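Local atomic coordinates of transcription regulator (Lactobacillus plantarum WCFS1, PDB entry 3CLK), a protein that probably controls gene expression as a dimeric DNA-binding regulator whose periplasmic-binding-protein-like core would sense a small effector, as in LacI-type repressors. Residues B[110-115]-B[236-241]; B[117-122]-B[216-221]; B[67-72]-B[82-87]. All coordinates share one frame; numbering follows the deposited sequence.

Contact 1 (B[110-115]-B[236-241]); sequences EDIGYQ and ISQDFF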
ATOM      1  N   GLU B 110       3.727 -16.405  17.339  1.00 19.09           N
ATOM      2  CA  GLU B 110       2.852 -17.121  18.245  1.00 19.37           C
ATOM      3  C   GLU B 110       2.203 -16.131  19.209  1.00 19.92           C
ATOM      4  O   GLU B 110       1.002 -16.209  19.470  1.00 20.79           O
ATOM      5  CB  GLU B 110       3.615 -18.186  19.040  1.00 22.21           C
ATOM      6  CG  GLU B 110       2.664 -19.074  19.831  1.00 29.06           C
ATOM      7  CD  GLU B 110       3.361 -20.121  20.676  1.00 31.04           C
ATOM      8  OE1 GLU B 110       4.283 -20.792  20.163  1.00 34.04           O
ATOM      9  OE2 GLU B 110       2.970 -20.279  21.849  1.00 33.90           O
ATOM     10  N   ASP B 111       2.991 -15.197  19.733  1.00 19.06           N
ATOM     11  CA  ASP B 111       2.454 -14.211  20.667  1.00 20.70           C
ATOM     12  C   ASP B 111       1.453 -13.285  19.979  1.00 21.96           C
ATOM     13  O   ASP B 111       0.565 -12.741  20.631  1.00 22.56           O
ATOM     14  CB  ASP B 111       3.583 -13.396  21.310  1.00 20.22           C
ATOM     15  CG  ASP B 111       3.115 -12.623  22.534  1.00 21.72           C
ATOM     16  OD1 ASP B 111       2.473 -13.229  23.412  1.00 24.48           O
ATOM     17  OD2 ASP B 111       3.389 -11.410  22.624  1.00 20.68           O
ATOM     18  N   ILE B 112       1.586 -13.103  18.665  1.00 22.90           N
ATOM     19  CA  ILE B 112       0.628 -12.269  17.948  1.00 20.33           C
ATOM     20  C   ILE B 112      -0.729 -12.953  18.016  1.00 21.31           C
ATOM     21  O   ILE B 112      -1.729 -12.331  18.380  1.00 20.05           O
ATOM     22  CB  ILE B 112       1.013 -12.066  16.461  1.00 21.43           C
ATOM     23  CG1 ILE B 112       2.174 -11.076  16.355  1.00 19.40           C
ATOM     24  CG2 ILE B 112      -0.212 -11.568  15.664  1.00 19.41           C
ATOM     25  CD1 ILE B 112       2.553 -10.705  14.932  1.00 18.60           C
ATOM     26  N   GLY B 113      -0.756 -14.239  17.677  1.00 21.51           N
ATOM     27  CA  GLY B 113      -1.998 -14.993  17.706  1.00 19.95           C
ATOM     28  C   GLY B 113      -2.563 -15.074  19.111  1.00 19.69           C
ATOM     29  O   GLY B 113      -3.785 -15.042  19.317  1.00 16.55           O
ATOM     30  N   TYR B 114      -1.654 -15.182  20.075  1.00 18.00           N
ATOM     31  CA  TYR B 114      -1.991 -15.266  21.488  1.00 19.71           C
ATOM     32  C   TYR B 114      -2.641 -13.970  21.974  1.00 18.90           C
ATOM     33  O   TYR B 114      -3.700 -14.003  22.588  1.00 20.89           O
ATOM     34  CB  TYR B 114      -0.724 -15.540  22.299  1.00 22.07           C
ATOM     35  CG  TYR B 114      -0.954 -15.820  23.770  1.00 25.61           C
ATOM     36  CD1 TYR B 114      -1.587 -16.993  24.194  1.00 27.96           C
ATOM     37  CD2 TYR B 114      -0.491 -14.938  24.740  1.00 25.23           C
ATOM     38  CE1 TYR B 114      -1.739 -17.280  25.558  1.00 27.77           C
ATOM     39  CE2 TYR B 114      -0.636 -15.211  26.095  1.00 28.72           C
ATOM     40  CZ  TYR B 114      -1.257 -16.382  26.500  1.00 28.78           C
ATOM     41  OH  TYR B 114      -1.376 -16.646  27.849  1.00 30.43           O
ATOM     42  N   GLN B 115      -2.007 -12.836  21.697  1.00 18.97           N
ATOM     43  CA  GLN B 115      -2.549 -11.543  22.114  1.00 19.82           C
ATOM     44  C   GLN B 115      -3.854 -11.169  21.406  1.00 19.04           C
ATOM     45  O   GLN B 115      -4.781 -10.647  22.027  1.00 17.13           O
ATOM     46  CB  GLN B 115      -1.512 -10.442  21.898  1.00 19.98           C
ATOM     47  CG  GLN B 115      -0.424 -10.433  22.965  1.00 25.86           C
ATOM     48  CD  GLN B 115       0.469  -9.214  22.875  1.00 27.69           C
ATOM     49  OE1 GLN B 115      -0.009  -8.083  22.807  1.00 30.59           O
ATOM     50  NE2 GLN B 115       1.773  -9.437  22.891  1.00 31.19           N
ATOM     51  N   ILE B 236      -3.562  -5.767  16.435  1.00 17.44           N
ATOM     52  CA  ILE B 236      -2.356  -6.142  17.148  1.00 18.13           C
ATOM     53  C   ILE B 236      -1.374  -5.574  16.142  1.00 18.85           C
ATOM     54  O   ILE B 236      -1.198  -6.118  15.043  1.00 18.83           O
ATOM     55  CB  ILE B 236      -2.200  -7.669  17.265  1.00 15.70           C
ATOM     56  CG1 ILE B 236      -3.297  -8.229  18.172  1.00 15.13           C
ATOM     57  CG2 ILE B 236      -0.820  -8.014  17.830  1.00 18.22           C
ATOM     58  CD1 ILE B 236      -3.333  -7.606  19.565  1.00 19.70           C
ATOM     59  N   SER B 237      -0.769  -4.449  16.499  1.00 18.55           N
ATOM     60  CA  SER B 237       0.137  -3.761  15.599  1.00 20.18           C
ATOM     61  C   SER B 237       1.577  -4.203  15.728  1.00 21.20           C
ATOM     62  O   SER B 237       2.084  -4.377  16.836  1.00 21.92           O
ATOM     63  CB  SER B 237       0.029  -2.257  15.828  1.00 19.78           C
ATOM     64  OG  SER B 237      -1.328  -1.862  15.737  1.00 20.22           O
ATOM     65  N   GLN B 238       2.221  -4.404  14.581  1.00 21.03           N
ATOM     66  CA  GLN B 238       3.619  -4.812  14.546  1.00 22.25           C
ATOM     67  C   GLN B 238       4.414  -3.537  14.339  1.00 21.85           C
ATOM     68  O   GLN B 238       3.959  -2.622  13.650  1.00 20.64           O
ATOM     69  CB  GLN B 238       3.892  -5.761  13.369  1.00 21.05           C
ATOM     70  CG  GLN B 238       3.087  -7.044  13.378  1.00 22.49           C
ATOM     71  CD  GLN B 238       3.634  -8.067  12.392  1.00 22.31           C
ATOM     72  OE1 GLN B 238       4.774  -8.506  12.516  1.00 25.56           O
ATOM     73  NE2 GLN B 238       2.826  -8.442  11.409  1.00 19.57           N
ATOM     74  N   ASP B 239       5.600  -3.474  14.928  1.00 22.36           N
ATOM     75  CA  ASP B 239       6.428  -2.293  14.777  1.00 23.59           C
ATOM     76  C   ASP B 239       7.349  -2.480  13.582  1.00 24.22           C
ATOM     77  O   ASP B 239       8.558  -2.648  13.746  1.00 24.73           O
ATOM     78  CB  ASP B 239       7.256  -2.052  16.038  1.00 25.51           C
ATOM     79  CG  ASP B 239       7.865  -0.665  16.073  1.00 25.82           C
ATOM     80  OD1 ASP B 239       8.021  -0.054  14.999  1.00 24.58           O
ATOM     81  OD2 ASP B 239       8.197  -0.185  17.175  1.00 31.27           O
ATOM     82  N   PHE B 240       6.766  -2.447  12.382  1.00 22.80           N
ATOM     83  CA  PHE B 240       7.516  -2.618  11.139  1.00 22.11           C
ATOM     84  C   PHE B 240       8.657  -1.611  11.023  1.00 22.83           C
ATOM     85  O   PHE B 240       9.761  -1.949  10.591  1.00 20.67           O
ATOM     86  CB  PHE B 240       6.587  -2.453   9.930  1.00 19.60           C
ATOM     87  CG  PHE B 240       5.454  -3.449   9.883  1.00 20.50           C
ATOM     88  CD1 PHE B 240       5.709  -4.811   9.762  1.00 18.77           C
ATOM     89  CD2 PHE B 240       4.128  -3.018   9.938  1.00 18.59           C
ATOM     90  CE1 PHE B 240       4.654  -5.741   9.691  1.00 19.41           C
ATOM     91  CE2 PHE B 240       3.072  -3.936   9.869  1.00 18.96           C
ATOM     92  CZ  PHE B 240       3.333  -5.293   9.744  1.00 18.39           C
ATOM     93  N   PHE B 241       8.381  -0.368  11.399  1.00 23.17           N
ATOM     94  CA  PHE B 241       9.383   0.682  11.321  1.00 24.13           C
ATOM     95  C   PHE B 241      10.640   0.244  12.068  1.00 23.73           C
ATOM     96  O   PHE B 241      11.746   0.284  11.525  1.00 23.60           O
ATOM     97  CB  PHE B 241       8.851   1.973  11.942  1.00 25.60           C
ATOM     98  CG  PHE B 241       9.711   3.176  11.666  1.00 28.63           C
ATOM     99  CD1 PHE B 241       9.536   3.918  10.503  1.00 29.21           C
ATOM    100  CD2 PHE B 241      10.701   3.562  12.566  1.00 28.09           C
ATOM    101  CE1 PHE B 241      10.334   5.035  10.239  1.00 30.30           C
ATOM    102  CE2 PHE B 241      11.505   4.676  12.312  1.00 31.04           C
ATOM    103  CZ  PHE B 241      11.318   5.413  11.144  1.00 29.39           C
TER
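I112 drives its terminal methyl onto the side-chain amide of Q238. CD1 stands over the face of that amide, 3.8 Å from Q238 CD, with the oxygen and nitrogen almost equally far to either side, so an apolar group covers the flat π surface and leaves the amide edges to polar partners. Those edges are used: Q238 NE2 bonds D221 OD1 and S107 OG bonds Q238 OE1, and the two bonds fix the rotation of the amide plane. The reach of I112 follows from its torsions. CG1 lies beside the backbone N (chi1 -75°) and the chain then runs extended to CD1, while CG2, on the other branch, rests 4.2 Å from I236 CG2. One β-branched residue thus serves two partners, and the two side chains I112 and Q238 meet at about a right angle.

I236 has a bent chain (chi2 -56°), which turns CD1 toward the helix, 4.1 Å from Q115 CB and as near to that residue's carbonyl carbon. Beyond CB, Q115 leaves the apolar patch and bonds D111, one helical turn earlier: NE2 gives a 2.6 Å bond to D111 OD2, bent to 146° and met from above the carboxylate plane. Glutamine suits this border, with an aliphatic base for the isoleucine and an amide for the acid.

Past Q238, whose CB lies over one face of the F240 ring, toward its rim, D239 is the N-cap of helix 240-256, its OD1 accepting the backbone N-H of Q242. Strand 234-237 belongs to one sheet, whereas the helix that follows packs on helix 22-34 of the other half. The arrangement is characteristic of the interdomain hinge of the type I periplasmic-binding-protein fold found in LacI-family regulators.

Contact 2 (B[117-122]-B[216-221]); sequences TNLLIN and SIVSID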
ATOM      1  N   THR B 117      -6.138 -13.145  20.199  1.00 19.32           N
ATOM      2  CA  THR B 117      -7.196 -13.984  20.730  1.00 20.62           C
ATOM      3  C   THR B 117      -7.592 -13.606  22.154  1.00 20.24           C
ATOM      4  O   THR B 117      -8.782 -13.529  22.470  1.00 19.34           O
ATOM      5  CB  THR B 117      -6.780 -15.464  20.673  1.00 21.38           C
ATOM      6  OG1 THR B 117      -6.345 -15.778  19.342  1.00 19.40           O
ATOM      7  CG2 THR B 117      -7.951 -16.359  21.038  1.00 21.19           C
ATOM      8  N   ASN B 118      -6.607 -13.369  23.014  1.00 19.57           N
ATOM      9  CA  ASN B 118      -6.907 -12.990  24.393  1.00 20.11           C
ATOM     10  C   ASN B 118      -7.630 -11.652  24.453  1.00 19.06           C
ATOM     11  O   ASN B 118      -8.431 -11.416  25.359  1.00 21.75           O
ATOM     12  CB  ASN B 118      -5.625 -12.931  25.231  1.00 18.22           C
ATOM     13  CG  ASN B 118      -5.220 -14.294  25.758  1.00 20.31           C
ATOM     14  OD1 ASN B 118      -4.077 -14.503  26.174  1.00 22.88           O
ATOM     15  ND2 ASN B 118      -6.165 -15.229  25.755  1.00 15.50           N
ATOM     16  N   LEU B 119      -7.348 -10.775  23.494  1.00 18.84           N
ATOM     17  CA  LEU B 119      -8.003  -9.472  23.460  1.00 20.07           C
ATOM     18  C   LEU B 119      -9.521  -9.683  23.404  1.00 20.87           C
ATOM     19  O   LEU B 119     -10.281  -8.989  24.092  1.00 20.34           O
ATOM     20  CB  LEU B 119      -7.519  -8.667  22.245  1.00 22.83           C
ATOM     21  CG  LEU B 119      -7.877  -7.173  22.183  1.00 24.87           C
ATOM     22  CD1 LEU B 119      -6.991  -6.469  21.162  1.00 23.54           C
ATOM     23  CD2 LEU B 119      -9.356  -7.003  21.836  1.00 23.91           C
ATOM     24  N   LEU B 120      -9.964 -10.643  22.594  1.00 17.41           N
ATOM     25  CA  LEU B 120     -11.392 -10.938  22.480  1.00 17.40           C
ATOM     26  C   LEU B 120     -11.872 -11.708  23.715  1.00 16.75           C
ATOM     27  O   LEU B 120     -12.949 -11.432  24.246  1.00 14.85           O
ATOM     28  CB  LEU B 120     -11.677 -11.754  21.206  1.00 17.86           C
ATOM     29  CG  LEU B 120     -11.443 -11.030  19.869  1.00 19.69           C
ATOM     30  CD1 LEU B 120     -11.573 -12.006  18.699  1.00 21.13           C
ATOM     31  CD2 LEU B 120     -12.450  -9.907  19.726  1.00 17.96           C
ATOM     32  N   ILE B 121     -11.072 -12.668  24.174  1.00 17.64           N
ATOM     33  CA  ILE B 121     -11.438 -13.449  25.350  1.00 17.36           C
ATOM     34  C   ILE B 121     -11.651 -12.529  26.550  1.00 18.91           C
ATOM     35  O   ILE B 121     -12.606 -12.700  27.309  1.00 19.71           O
ATOM     36  CB  ILE B 121     -10.352 -14.493  25.703  1.00 17.66           C
ATOM     37  CG1 ILE B 121     -10.323 -15.601  24.644  1.00 16.80           C
ATOM     38  CG2 ILE B 121     -10.640 -15.097  27.074  1.00 17.09           C
ATOM     39  CD1 ILE B 121      -9.103 -16.525  24.745  1.00 19.19           C
ATOM     40  N   ASN B 122     -10.762 -11.556  26.726  1.00 20.77           N
ATOM     41  CA  ASN B 122     -10.891 -10.628  27.844  1.00 21.74           C
ATOM     42  C   ASN B 122     -12.094  -9.694  27.692  1.00 24.00           C
ATOM     43  O   ASN B 122     -12.525  -9.051  28.661  1.00 21.19           O
ATOM     44  CB  ASN B 122      -9.599  -9.829  28.012  1.00 18.62           C
ATOM     45  CG  ASN B 122      -8.440 -10.705  28.466  1.00 21.13           C
ATOM     46  OD1 ASN B 122      -8.649 -11.742  29.095  1.00 18.38           O
ATOM     47  ND2 ASN B 122      -7.219 -10.285  28.168  1.00 17.18           N
ATOM     48  N   SER B 216     -17.208  -8.905  16.633  1.00 18.21           N
ATOM     49  CA  SER B 216     -15.980  -8.162  16.892  1.00 17.29           C
ATOM     50  C   SER B 216     -14.915  -8.679  15.931  1.00 17.08           C
ATOM     51  O   SER B 216     -14.877  -9.873  15.624  1.00 15.47           O
ATOM     52  CB  SER B 216     -15.491  -8.377  18.332  1.00 16.83           C
ATOM     53  OG  SER B 216     -16.247  -7.634  19.275  1.00 17.52           O
ATOM     54  N   ILE B 217     -14.051  -7.781  15.466  1.00 15.85           N
ATOM     55  CA  ILE B 217     -12.969  -8.158  14.560  1.00 15.81           C
ATOM     56  C   ILE B 217     -11.659  -7.563  15.048  1.00 14.75           C
ATOM     57  O   ILE B 217     -11.599  -6.378  15.353  1.00 14.16           O
ATOM     58  CB  ILE B 217     -13.202  -7.637  13.119  1.00 14.69           C
ATOM     59  CG1 ILE B 217     -14.459  -8.272  12.520  1.00 15.87           C
ATOM     60  CG2 ILE B 217     -11.973  -7.939  12.262  1.00 15.15           C
ATOM     61  CD1 ILE B 217     -14.822  -7.730  11.147  1.00 18.77           C
ATOM     62  N   VAL B 218     -10.621  -8.395  15.130  1.00 14.59           N
ATOM     63  CA  VAL B 218      -9.288  -7.956  15.537  1.00 13.11           C
ATOM     64  C   VAL B 218      -8.347  -8.218  14.356  1.00 15.43           C
ATOM     65  O   VAL B 218      -8.216  -9.356  13.883  1.00 12.47           O
ATOM     66  CB  VAL B 218      -8.768  -8.738  16.763  1.00 13.91           C
ATOM     67  CG1 VAL B 218      -7.328  -8.349  17.048  1.00 11.52           C
ATOM     68  CG2 VAL B 218      -9.643  -8.436  17.988  1.00 13.02           C
ATOM     69  N   SER B 219      -7.686  -7.166  13.887  1.00 12.88           N
ATOM     70  CA  SER B 219      -6.782  -7.285  12.758  1.00 15.20           C
ATOM     71  C   SER B 219      -5.330  -7.450  13.203  1.00 16.24           C
ATOM     72  O   SER B 219      -4.934  -6.967  14.263  1.00 16.53           O
ATOM     73  CB  SER B 219      -6.915  -6.038  11.870  1.00 16.97           C
ATOM     74  OG  SER B 219      -6.087  -6.125  10.728  1.00 18.33           O
ATOM     75  N   ILE B 220      -4.544  -8.159  12.402  1.00 16.55           N
ATOM     76  CA  ILE B 220      -3.125  -8.335  12.701  1.00 16.54           C
ATOM     77  C   ILE B 220      -2.373  -7.476  11.693  1.00 16.69           C
ATOM     78  O   ILE B 220      -2.668  -7.525  10.501  1.00 17.50           O
ATOM     79  CB  ILE B 220      -2.668  -9.802  12.546  1.00 17.64           C
ATOM     80  CG1 ILE B 220      -3.290 -10.661  13.649  1.00 17.46           C
ATOM     81  CG2 ILE B 220      -1.139  -9.899  12.654  1.00 15.67           C
ATOM     82  CD1 ILE B 220      -3.090 -12.153  13.418  1.00 16.81           C
ATOM     83  N   ASP B 221      -1.429  -6.689  12.205  1.00 14.85           N
ATOM     84  CA  ASP B 221      -0.556  -5.776  11.452  1.00 17.20           C
ATOM     85  C   ASP B 221      -0.715  -4.329  11.920  1.00 16.49           C
ATOM     86  O   ASP B 221       0.252  -3.718  12.365  1.00 17.55           O
ATOM     87  CB  ASP B 221      -0.768  -5.872   9.930  1.00 17.88           C
ATOM     88  CG  ASP B 221      -0.129  -7.126   9.326  1.00 21.17           C
ATOM     89  OD1 ASP B 221       0.821  -7.678   9.926  1.00 21.78           O
ATOM     90  OD2 ASP B 221      -0.571  -7.558   8.245  1.00 23.40           O
TER
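L120 N and I121 N converge on the carbonyl oxygen of T117, the first bond weak (3.1 Å), the second 3.0 Å, and so steady the turn of helix from which L119 and L120 reach V218. Across the contact itself everything is apolar. L120 carries most of it: CD2 lies 3.6 Å from V218 CG2 and 3.7 Å from S216 CB, settling against two residues that project from the same face of the strand. L120 and V218 meet tip to tip, because the leucine places CG beside its backbone N (chi1 -67°) and continues extended, while V218 offers CG2, the branch anti to its carbonyl carbon.

L119 plays a smaller part. Its CD2 touches V218 CG2 at 4.1 Å, and the two side chains meet at a slant. A valine suits this strand position, being short enough to admit two leucines above one methyl. Serine is equally apt at 216: its CB fills the apolar seat under L120, and its hydroxyl is used elsewhere, bonding the backbone N of A279.

The helix runs nearly antiparallel to the strand, at 155° with 9.2 Å between the axes of the short segments, as expected for a helix layered on a β-sheet. Strand 216-219 sits between strands 188-191 and 234-237. L120 also leans on I190 of the first of these, and T117 touches both I190 and helix 138-153. I217, pointing to the other face, packs on I200 of helix 194-206, so the sheet lies between helix 109-121 on one face and helix 194-206 on the other, a local α/β/α sandwich.

Contact 3 (B[67-72]-B[82-87]); sequences MGILLL and QLLQSS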
HETATM    1  N   MSE B  67      26.717  -3.426   0.576  1.00 43.92           N
HETATM    2  CA  MSE B  67      27.295  -3.723   1.881  1.00 42.07           C
HETATM    3  C   MSE B  67      26.429  -4.643   2.733  1.00 37.92           C
HETATM    4  O   MSE B  67      26.905  -5.234   3.704  1.00 33.58           O
HETATM    5  CB  MSE B  67      27.565  -2.419   2.633  1.00 48.01           C
HETATM    6  CG  MSE B  67      26.317  -1.666   3.056  1.00 54.83           C
HETATM    7 SE   MSE B  67      26.746   0.089   3.733  1.00 67.37          SE
HETATM    8  CE  MSE B  67      27.883  -0.449   5.199  1.00 62.68           C
ATOM      9  N   GLY B  68      25.158  -4.768   2.368  1.00 34.07           N
ATOM     10  CA  GLY B  68      24.267  -5.623   3.127  1.00 29.72           C
ATOM     11  C   GLY B  68      22.935  -5.826   2.439  1.00 27.53           C
ATOM     12  O   GLY B  68      22.511  -4.998   1.629  1.00 26.41           O
ATOM     13  N   ILE B  69      22.276  -6.932   2.762  1.00 24.75           N
ATOM     14  CA  ILE B  69      20.981  -7.248   2.173  1.00 25.40           C
ATOM     15  C   ILE B  69      19.928  -7.525   3.237  1.00 23.02           C
ATOM     16  O   ILE B  69      20.153  -8.313   4.154  1.00 23.06           O
ATOM     17  CB  ILE B  69      21.072  -8.486   1.253  1.00 26.45           C
ATOM     18  CG1 ILE B  69      22.091  -8.229   0.137  1.00 25.63           C
ATOM     19  CG2 ILE B  69      19.705  -8.790   0.642  1.00 24.37           C
ATOM     20  CD1 ILE B  69      22.269  -9.400  -0.802  1.00 24.54           C
ATOM     21  N   LEU B  70      18.785  -6.858   3.114  1.00 21.88           N
ATOM     22  CA  LEU B  70      17.676  -7.047   4.039  1.00 21.31           C
ATOM     23  C   LEU B  70      16.535  -7.681   3.244  1.00 21.49           C
ATOM     24  O   LEU B  70      16.145  -7.167   2.192  1.00 22.26           O
ATOM     25  CB  LEU B  70      17.234  -5.697   4.611  1.00 20.62           C
ATOM     26  CG  LEU B  70      18.304  -4.938   5.406  1.00 19.89           C
ATOM     27  CD1 LEU B  70      17.772  -3.563   5.810  1.00 21.74           C
ATOM     28  CD2 LEU B  70      18.682  -5.748   6.635  1.00 19.48           C
ATOM     29  N   LEU B  71      16.009  -8.799   3.731  1.00 19.36           N
ATOM     30  CA  LEU B  71      14.926  -9.469   3.021  1.00 21.40           C
ATOM     31  C   LEU B  71      13.612  -9.311   3.773  1.00 20.19           C
ATOM     32  O   LEU B  71      13.415  -9.897   4.837  1.00 21.37           O
ATOM     33  CB  LEU B  71      15.257 -10.953   2.806  1.00 20.48           C
ATOM     34  CG  LEU B  71      16.538 -11.197   1.992  1.00 22.39           C
ATOM     35  CD1 LEU B  71      17.736 -11.242   2.934  1.00 23.14           C
ATOM     36  CD2 LEU B  71      16.427 -12.491   1.218  1.00 19.22           C
ATOM     37  N   LEU B  72      12.726  -8.501   3.203  1.00 22.09           N
ATOM     38  CA  LEU B  72      11.428  -8.217   3.789  1.00 23.68           C
ATOM     39  C   LEU B  72      10.416  -9.322   3.561  1.00 25.78           C
ATOM     40  O   LEU B  72       9.748  -9.372   2.525  1.00 27.72           O
ATOM     41  CB  LEU B  72      10.872  -6.903   3.232  1.00 24.23           C
ATOM     42  CG  LEU B  72      11.746  -5.651   3.371  1.00 25.27           C
ATOM     43  CD1 LEU B  72      10.879  -4.404   3.208  1.00 23.48           C
ATOM     44  CD2 LEU B  72      12.415  -5.637   4.729  1.00 29.99           C
ATOM     45  N   GLN B  82      21.088 -20.931  -0.031  1.00 39.61           N
ATOM     46  CA  GLN B  82      22.505 -21.294   0.010  1.00 42.01           C
ATOM     47  C   GLN B  82      23.241 -20.314  -0.898  1.00 40.97           C
ATOM     48  O   GLN B  82      24.403 -19.987  -0.674  1.00 40.65           O
ATOM     49  CB  GLN B  82      22.732 -22.729  -0.484  1.00 44.45           C
ATOM     50  CG  GLN B  82      22.187 -23.004  -1.874  1.00 49.85           C
ATOM     51  CD  GLN B  82      23.001 -24.032  -2.642  1.00 52.74           C
ATOM     52  OE1 GLN B  82      23.241 -25.143  -2.164  1.00 54.11           O
ATOM     53  NE2 GLN B  82      23.426 -23.664  -3.846  1.00 54.01           N
ATOM     54  N   LEU B  83      22.542 -19.843  -1.922  1.00 40.09           N
ATOM     55  CA  LEU B  83      23.117 -18.893  -2.857  1.00 40.22           C
ATOM     56  C   LEU B  83      23.475 -17.592  -2.131  1.00 39.86           C
ATOM     57  O   LEU B  83      24.602 -17.109  -2.226  1.00 40.32           O
ATOM     58  CB  LEU B  83      22.128 -18.625  -3.991  1.00 40.53           C
ATOM     59  CG  LEU B  83      22.529 -17.663  -5.111  1.00 42.71           C
ATOM     60  CD1 LEU B  83      22.282 -16.229  -4.685  1.00 44.15           C
ATOM     61  CD2 LEU B  83      23.991 -17.893  -5.481  1.00 44.53           C
ATOM     62  N   LEU B  84      22.513 -17.030  -1.408  1.00 38.33           N
ATOM     63  CA  LEU B  84      22.745 -15.796  -0.667  1.00 37.30           C
ATOM     64  C   LEU B  84      23.786 -16.026   0.423  1.00 36.93           C
ATOM     65  O   LEU B  84      24.603 -15.157   0.706  1.00 37.33           O
ATOM     66  CB  LEU B  84      21.440 -15.300  -0.028  1.00 35.77           C
ATOM     67  CG  LEU B  84      21.525 -14.124   0.955  1.00 35.12           C
ATOM     68  CD1 LEU B  84      22.117 -12.898   0.275  1.00 33.91           C
ATOM     69  CD2 LEU B  84      20.133 -13.818   1.492  1.00 35.18           C
ATOM     70  N   GLN B  85      23.753 -17.204   1.032  1.00 38.07           N
ATOM     71  CA  GLN B  85      24.694 -17.522   2.094  1.00 39.33           C
ATOM     72  C   GLN B  85      26.122 -17.710   1.591  1.00 39.96           C
ATOM     73  O   GLN B  85      27.074 -17.538   2.348  1.00 41.41           O
ATOM     74  CB  GLN B  85      24.234 -18.770   2.849  1.00 40.25           C
ATOM     75  CG  GLN B  85      22.947 -18.570   3.639  1.00 42.71           C
ATOM     76  CD  GLN B  85      22.758 -19.610   4.727  1.00 43.78           C
ATOM     77  OE1 GLN B  85      21.743 -19.623   5.427  1.00 41.81           O
ATOM     78  NE2 GLN B  85      23.742 -20.485   4.882  1.00 46.34           N
ATOM     79  N   SER B  86      26.270 -18.047   0.313  1.00 39.18           N
ATOM     80  CA  SER B  86      27.592 -18.258  -0.269  1.00 39.80           C
ATOM     81  C   SER B  86      28.226 -16.976  -0.793  1.00 39.20           C
ATOM     82  O   SER B  86      29.440 -16.917  -0.995  1.00 38.37           O
ATOM     83  CB  SER B  86      27.515 -19.273  -1.409  1.00 39.04           C
ATOM     84  OG  SER B  86      27.194 -20.557  -0.915  1.00 42.65           O
ATOM     85  N   SER B  87      27.410 -15.950  -1.015  1.00 37.73           N
ATOM     86  CA  SER B  87      27.925 -14.685  -1.532  1.00 36.74           C
ATOM     87  C   SER B  87      28.747 -13.909  -0.501  1.00 36.48           C
ATOM     88  O   SER B  87      29.409 -12.931  -0.842  1.00 36.68           O
ATOM     89  CB  SER B  87      26.775 -13.806  -2.023  1.00 36.38           C
ATOM     90  OG  SER B  87      25.964 -13.380  -0.941  1.00 37.00           O
TER
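I69, L71 and L84 meet with no flat group between them: no ring or amide takes part between the two segments, and Y91 and F93 of the next strand border the contact, touching L84 and L71. The contact is a fit of branched aliphatic ends. L84 projects from the helix with CG anti to its backbone N (chi1 172°) and spreads its two methyls over the strand, one for each of the two strand residues that point toward the helix. CD1 lies 3.7 Å from I69 CD1, and the two side chains pass alongside each other, running opposite ways. CD2 faces the fork of L71, 3.8 Å from L71 CD1 and 3.9 Å from L71 CD2, an approach of tip to tip.

Residues 69 and 71 fall on the same side of the strand, and a single leucine spans the gap between them. The two serines turn to the backbone behind them: S87 OG gives a 2.8 Å bond to L84 O, and S86 OG bonds Q82 O at 2.9 Å. Both hydroxyls thus donate to carbonyls of their own helix, while the side chains that meet stay aliphatic.

Strand 68-72 and helix 78-86 are the first two members of a β-α-β unit completed by strand 91-94. Between these segments no hydrogen bond forms, so this part of the helix is seated by shape and burial, with the hydrophobic effect as the main contribution.

In the fold
All three contacts are buried and pack a helix against a strand or the chain just beyond it without a hydrogen bond across, but they occupy different halves of the protein. Contact 3 belongs to the parallel sheet that includes strands 11-15 and 91-94, its centre about 36 Å from that of contact 2. Contacts 1 and 2 share helix 109-121 and neighbouring strands of the other sheet, with centres about 11 Å apart, and they touch directly: I236 N bonds S219 O, and I112 packs on I220. Chemistry follows position. Contacts 2 and 3, within the layers, are aliphatic, whereas contact 1, nearest the chain's centre and beside the crossover, mixes isoleucines with glutamines.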